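Local coordinates for acyl-CoA thioesterase YbgC (Helicobacter pylori, PDB 2PZH), which hydrolyses the thioester bond of acyl-CoAs, preferring long-chain fatty acyl and benzoyl groups over short ones, and may take part in phospholipid metabolism, at the interface of chains A and B. Residues are numbered along the deposited sequence; one frame, centred on the assembly and turned at random. Chains: chain A/B, Hypothetical protein HP_0496.

Contact 1: the interface of chains A and B. Residues chain A 19-21, 24-25; chain B 21, 24-25, 28, 31.
Helix 22-36 of chain B, from its first turn to its middle, meets the start of the same helix in chain A and the loop before it, packed by apolar groups and bridged by water, with no direct polar bond across. A:Leu24 and B:Leu24 cross at about a right angle near the two-fold, their CD1 methyls turned toward each other. The methyl CB of A:Ala21 sits 4.0 Å from CB of B:Leu24, and the CE1 corner of A:His20 reaches the same CB from another side. A:Tyr19 has CG anti to its backbone N (chi1 178°), which lays the phenol obliquely across the side chains of B:Lys25 and B:Glu28: ring atom CE2 lies 4.0 Å from CG of B:Lys25, and the hydroxyl OH is 3.4 Å from CB of B:Glu28. CD2 of A:His20 rests over the rim of one face of the tyrosine ring.

Water carries the polar links. Water 1 lies 2.7 Å from the phenol OH of A:Tyr19 and equally far from carboxylate OE2 of B:Glu28, whose chain bends at chi2 (-63°). The extended A:Lys25 and B:Lys25 bring their NZ atoms to 4.0 Å, and waters 2 and 3 each bridge the two amines, probably easing their repulsion. B:Arg31 points NH2 tip to tip at A:His20 NE2 without bonding.

The patch joins the helices 22-36 of two subunits of the homotetramer, close to the predicted active-site aspartate A:Asp13.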
loop_
_atom_site.group_PDB
_atom_site.type_symbol
_atom_site.label_atom_id
_atom_site.label_comp_id
_atom_site.label_asym_id
_atom_site.label_seq_id
_atom_site.Cartn_x
_atom_site.Cartn_y
_atom_site.Cartn_z
ATOM N N TYR A 19 -2.706 -1.241 9.903
ATOM C CA TYR A 19 -3.769 -1.805 9.060
ATOM C C TYR A 19 -3.526 -3.309 8.898
ATOM O O TYR A 19 -2.411 -3.735 8.632
ATOM C CB TYR A 19 -3.809 -1.082 7.717
ATOM C CG TYR A 19 -4.852 -1.641 6.756
ATOM C CD1 TYR A 19 -6.208 -1.283 6.872
ATOM C CD2 TYR A 19 -4.490 -2.496 5.733
ATOM C CE1 TYR A 19 -7.150 -1.791 5.982
ATOM C CE2 TYR A 19 -5.412 -3.002 4.860
ATOM C CZ TYR A 19 -6.737 -2.648 4.984
ATOM O OH TYR A 19 -7.633 -3.173 4.088
ATOM N N HIS A 20 -4.569 -4.122 9.065
ATOM C CA HIS A 20 -4.354 -5.549 9.262
ATOM C C HIS A 20 -3.497 -6.258 8.188
ATOM O O HIS A 20 -2.660 -7.096 8.525
ATOM C CB HIS A 20 -5.702 -6.269 9.445
ATOM C CG HIS A 20 -6.536 -6.309 8.203
ATOM N ND1 HIS A 20 -6.726 -7.458 7.467
ATOM C CD2 HIS A 20 -7.191 -5.328 7.539
ATOM C CE1 HIS A 20 -7.487 -7.189 6.420
ATOM N NE2 HIS A 20 -7.772 -5.903 6.435
ATOM N N ALA A 21 -3.720 -5.964 6.903
ATOM C CA ALA A 21 -2.953 -6.605 5.827
ATOM C C ALA A 21 -1.463 -6.301 5.855
ATOM O O ALA A 21 -0.685 -7.054 5.273
ATOM C CB ALA A 21 -3.524 -6.222 4.411
ATOM N N LEU A 24 1.066 -8.962 6.962
ATOM C CA LEU A 24 1.469 -9.861 5.891
ATOM C C LEU A 24 2.671 -9.320 5.112
ATOM O O LEU A 24 3.598 -10.063 4.783
ATOM C CB LEU A 24 0.283 -10.117 4.964
ATOM C CG LEU A 24 -0.760 -11.039 5.592
ATOM C CD1 LEU A 24 -1.912 -11.292 4.640
ATOM C CD2 LEU A 24 -0.065 -12.334 5.943
ATOM N N LYS A 25 2.659 -8.023 4.804
ATOM C CA LYS A 25 3.837 -7.402 4.182
ATOM C C LYS A 25 5.096 -7.578 5.036
ATOM O O LYS A 25 6.149 -7.960 4.527
ATOM C CB LYS A 25 3.585 -5.925 3.903
ATOM C CG LYS A 25 2.471 -5.717 2.888
ATOM C CD LYS A 25 2.272 -4.248 2.590
ATOM C CE LYS A 25 1.308 -4.077 1.410
ATOM N NZ LYS A 25 1.381 -2.734 0.791
ATOM N N ALA B 21 -1.286 -9.786 -0.464
ATOM C CA ALA B 21 -1.944 -9.039 0.604
ATOM C C ALA B 21 -3.078 -8.150 0.122
ATOM O O ALA B 21 -3.946 -7.783 0.909
ATOM C CB ALA B 21 -0.913 -8.203 1.384
ATOM N N LEU B 24 -6.753 -9.148 0.620
ATOM C CA LEU B 24 -7.315 -8.761 1.905
ATOM C C LEU B 24 -7.902 -7.350 1.833
ATOM O O LEU B 24 -8.931 -7.070 2.434
ATOM C CB LEU B 24 -6.244 -8.846 2.996
ATOM C CG LEU B 24 -5.795 -10.266 3.330
ATOM C CD1 LEU B 24 -4.757 -10.184 4.428
ATOM C CD2 LEU B 24 -7.006 -11.074 3.777
ATOM N N LYS B 25 -7.243 -6.460 1.085
ATOM C CA LYS B 25 -7.787 -5.116 0.881
ATOM C C LYS B 25 -9.121 -5.124 0.117
ATOM O O LYS B 25 -10.062 -4.442 0.511
ATOM C CB LYS B 25 -6.782 -4.200 0.178
ATOM C CG LYS B 25 -5.508 -3.957 1.003
ATOM C CD LYS B 25 -4.659 -2.872 0.377
ATOM C CE LYS B 25 -3.452 -2.585 1.269
ATOM N NZ LYS B 25 -2.444 -1.615 0.716
ATOM N N GLU B 28 -11.694 -6.212 2.485
ATOM C CA GLU B 28 -12.032 -5.149 3.422
ATOM C C GLU B 28 -12.974 -4.131 2.755
ATOM O O GLU B 28 -13.955 -3.675 3.354
ATOM C CB GLU B 28 -10.763 -4.454 3.942
ATOM C CG GLU B 28 -10.957 -3.642 5.254
ATOM C CD GLU B 28 -11.924 -2.476 5.125
ATOM O OE1 GLU B 28 -12.857 -2.372 5.967
ATOM O OE2 GLU B 28 -11.749 -1.645 4.209
ATOM N N ARG B 31 -16.532 -5.393 2.738
ATOM C CA ARG B 31 -17.121 -5.265 4.082
ATOM C C ARG B 31 -17.531 -3.828 4.386
ATOM O O ARG B 31 -18.667 -3.559 4.784
ATOM C CB ARG B 31 -16.170 -5.789 5.175
ATOM C CG ARG B 31 -15.788 -7.249 4.980
ATOM C CD ARG B 31 -15.063 -7.792 6.191
ATOM N NE ARG B 31 -13.770 -7.160 6.444
ATOM C CZ ARG B 31 -12.605 -7.573 5.958
ATOM N NH1 ARG B 31 -12.547 -8.595 5.111
ATOM N NH2 ARG B 31 -11.483 -6.922 6.310
HETATM O O HOH W 1 -9.272 -1.180 3.241
HETATM O O HOH W 2 -0.379 -1.095 2.873
HETATM O O HOH W 3 -0.816 -2.815 -1.167
#

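Contact 2: the interface of chains A and B. Residues chain A 20, 54-58; chain B 51-54.
Strand 47-58 of chain A pairs antiparallel with the same strand of chain B, a sheet-to-sheet junction typical of hot-dog dimers. A:Ala56 and B:Ile54 exchange a pair of backbone bonds: N of A:Ala56 gives to O of B:Ile54 at 2.9 Å, and N of B:Ile54 returns to O of A:Ala56. Both are nearly straight and lie in the planes of the accepting carbonyls. Farther along, N of A:Phe58 donates to O of B:Arg52 at 3.0 Å, straight at the hydrogen (170°) but from above the carbonyl plane. Water 4 also ties that oxygen to O of A:Phe58.

On one side of the ribbon, A:Lys55 curls back, bent at chi2 (67°) and chi4, to set NZ 3.2 Å from O of B:Ile54. The amine comes from above the carbonyl plane, so this oxygen accepts both the in-plane amide N of A:Ala56 and the lysine amine. A weak same-chain salt bridge, NZ of A:Lys55 to OD1 of A:Asp57 at 3.4 Å, may help steady the lysine; OD1 also lies beside CB of B:Ser53.

The other side is apolar. A:Phe58, its CG anti to the carbonyl carbon (chi1 -63°), lies alongside B:Ile51, pointing the same way. Its CE1 corner is 3.6 Å from the CG2 branch of B:Ile51 and 3.7 Å from CG1 of B:Ile54, which crosses obliquely. The other branch of B:Ile51 ends with CD1 over one face of the A:His20 imidazole, 3.6 Å from the ring centroid, in a CH-pi contact. B:Ile51 thus divides its two branches between the rings, CG2 to the phenyl and CD1 to the imidazole.

The pairing joins the sheets of both subunits through strand 47-58, with the A:His20 loop packed against its apolar side.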
loop_
_atom_site.group_PDB
_atom_site.type_symbol
_atom_site.label_atom_id
_atom_site.label_comp_id
_atom_site.label_asym_id
_atom_site.label_seq_id
_atom_site.Cartn_x
_atom_site.Cartn_y
_atom_site.Cartn_z
ATOM N N HIS A 20 -4.569 -4.122 9.065
ATOM C CA HIS A 20 -4.354 -5.549 9.262
ATOM C C HIS A 20 -3.497 -6.258 8.188
ATOM O O HIS A 20 -2.660 -7.096 8.525
ATOM C CB HIS A 20 -5.702 -6.269 9.445
ATOM C CG HIS A 20 -6.536 -6.309 8.203
ATOM N ND1 HIS A 20 -6.726 -7.458 7.467
ATOM C CD2 HIS A 20 -7.191 -5.328 7.539
ATOM C CE1 HIS A 20 -7.487 -7.189 6.420
ATOM N NE2 HIS A 20 -7.772 -5.903 6.435
ATOM N N ILE A 54 -3.032 -19.097 4.168
ATOM C CA ILE A 54 -2.557 -18.434 5.364
ATOM C C ILE A 54 -3.530 -18.657 6.511
ATOM O O ILE A 54 -4.748 -18.655 6.328
ATOM C CB ILE A 54 -2.312 -16.930 5.144
ATOM C CG1 ILE A 54 -1.837 -16.297 6.454
ATOM C CG2 ILE A 54 -3.576 -16.234 4.665
ATOM C CD1 ILE A 54 -1.063 -15.017 6.260
ATOM N N LYS A 55 -2.979 -18.884 7.687
ATOM C CA LYS A 55 -3.755 -18.864 8.896
ATOM C C LYS A 55 -3.107 -17.794 9.753
ATOM O O LYS A 55 -1.911 -17.863 10.030
ATOM C CB LYS A 55 -3.697 -20.222 9.588
ATOM C CG LYS A 55 -4.461 -20.266 10.894
ATOM C CD LYS A 55 -5.941 -20.135 10.642
ATOM C CE LYS A 55 -6.655 -19.546 11.836
ATOM N NZ LYS A 55 -6.301 -18.113 12.000
ATOM N N ALA A 56 -3.885 -16.789 10.144
ATOM C CA ALA A 56 -3.338 -15.662 10.911
ATOM C C ALA A 56 -4.207 -15.301 12.116
ATOM O O ALA A 56 -5.442 -15.297 12.049
ATOM C CB ALA A 56 -3.122 -14.455 10.014
ATOM N N ASP A 57 -3.537 -15.019 13.231
ATOM C CA ASP A 57 -4.187 -14.576 14.443
ATOM C C ASP A 57 -3.642 -13.210 14.806
ATOM O O ASP A 57 -2.459 -12.955 14.639
ATOM C CB ASP A 57 -3.894 -15.558 15.582
ATOM C CG ASP A 57 -4.557 -16.895 15.365
ATOM O OD1 ASP A 57 -5.788 -16.917 15.179
ATOM O OD2 ASP A 57 -3.840 -17.923 15.371
ATOM N N PHE A 58 -4.524 -12.334 15.282
ATOM C CA PHE A 58 -4.169 -10.973 15.662
ATOM C C PHE A 58 -4.208 -10.845 17.172
ATOM O O PHE A 58 -5.128 -11.337 17.815
ATOM C CB PHE A 58 -5.139 -9.995 15.009
ATOM C CG PHE A 58 -5.056 -10.019 13.515
ATOM C CD1 PHE A 58 -5.734 -10.992 12.794
ATOM C CD2 PHE A 58 -4.244 -9.116 12.827
ATOM C CE1 PHE A 58 -5.643 -11.043 11.400
ATOM C CE2 PHE A 58 -4.157 -9.164 11.437
ATOM C CZ PHE A 58 -4.849 -10.139 10.729
ATOM N N ILE B 51 -10.375 -7.406 14.042
ATOM C CA ILE B 51 -10.186 -8.703 13.425
ATOM C C ILE B 51 -9.486 -9.596 14.424
ATOM O O ILE B 51 -8.472 -9.206 15.016
ATOM C CB ILE B 51 -9.349 -8.601 12.145
ATOM C CG1 ILE B 51 -10.077 -7.743 11.112
ATOM C CG2 ILE B 51 -9.059 -9.998 11.588
ATOM C CD1 ILE B 51 -9.349 -7.649 9.783
ATOM N N ARG B 52 -10.045 -10.783 14.621
ATOM C CA ARG B 52 -9.484 -11.769 15.533
ATOM C C ARG B 52 -8.562 -12.734 14.794
ATOM O O ARG B 52 -7.477 -13.068 15.273
ATOM C CB ARG B 52 -10.620 -12.555 16.192
ATOM C CG ARG B 52 -11.626 -11.651 16.916
ATOM C CD ARG B 52 -10.914 -10.751 17.933
ATOM N NE ARG B 52 -11.783 -10.304 19.032
ATOM C CZ ARG B 52 -11.396 -9.438 19.960
ATOM N NH1 ARG B 52 -10.178 -8.909 19.893
ATOM N NH2 ARG B 52 -12.225 -9.083 20.934
ATOM N N SER B 53 -9.017 -13.199 13.631
ATOM C CA SER B 53 -8.335 -14.272 12.922
ATOM C C SER B 53 -8.734 -14.251 11.445
ATOM O O SER B 53 -9.829 -13.789 11.083
ATOM C CB SER B 53 -8.700 -15.635 13.534
ATOM O OG SER B 53 -10.088 -15.890 13.362
ATOM N N ILE B 54 -7.838 -14.745 10.604
ATOM C CA ILE B 54 -8.111 -14.894 9.189
ATOM C C ILE B 54 -7.669 -16.282 8.729
ATOM O O ILE B 54 -6.615 -16.753 9.134
ATOM C CB ILE B 54 -7.335 -13.842 8.361
ATOM C CG1 ILE B 54 -7.801 -12.431 8.744
ATOM C CG2 ILE B 54 -7.576 -14.065 6.863
ATOM C CD1 ILE B 54 -7.191 -11.301 7.901
HETATM O O HOH W 4 -6.983 -13.360 18.067
#

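Contact 1 and contact 2 lie about 10 Å apart, centre to centre of their C-alpha atoms, and belong to one two-fold interface, so each recurs with the chains exchanged. A:His20 is common to both, looking toward the partner's helix in contact 1 and the partner's strand in contact 2. Helix 22-36 and strand 47-58 thus both contribute to the interface, and the loop before the helix, through A:His20, touches both elements of the partner. The centre of contact 1 is about 9 Å from A:Asp13 and that of contact 2 about 14 Å, which suggests that pairing of the subunits helps shape the active-site region.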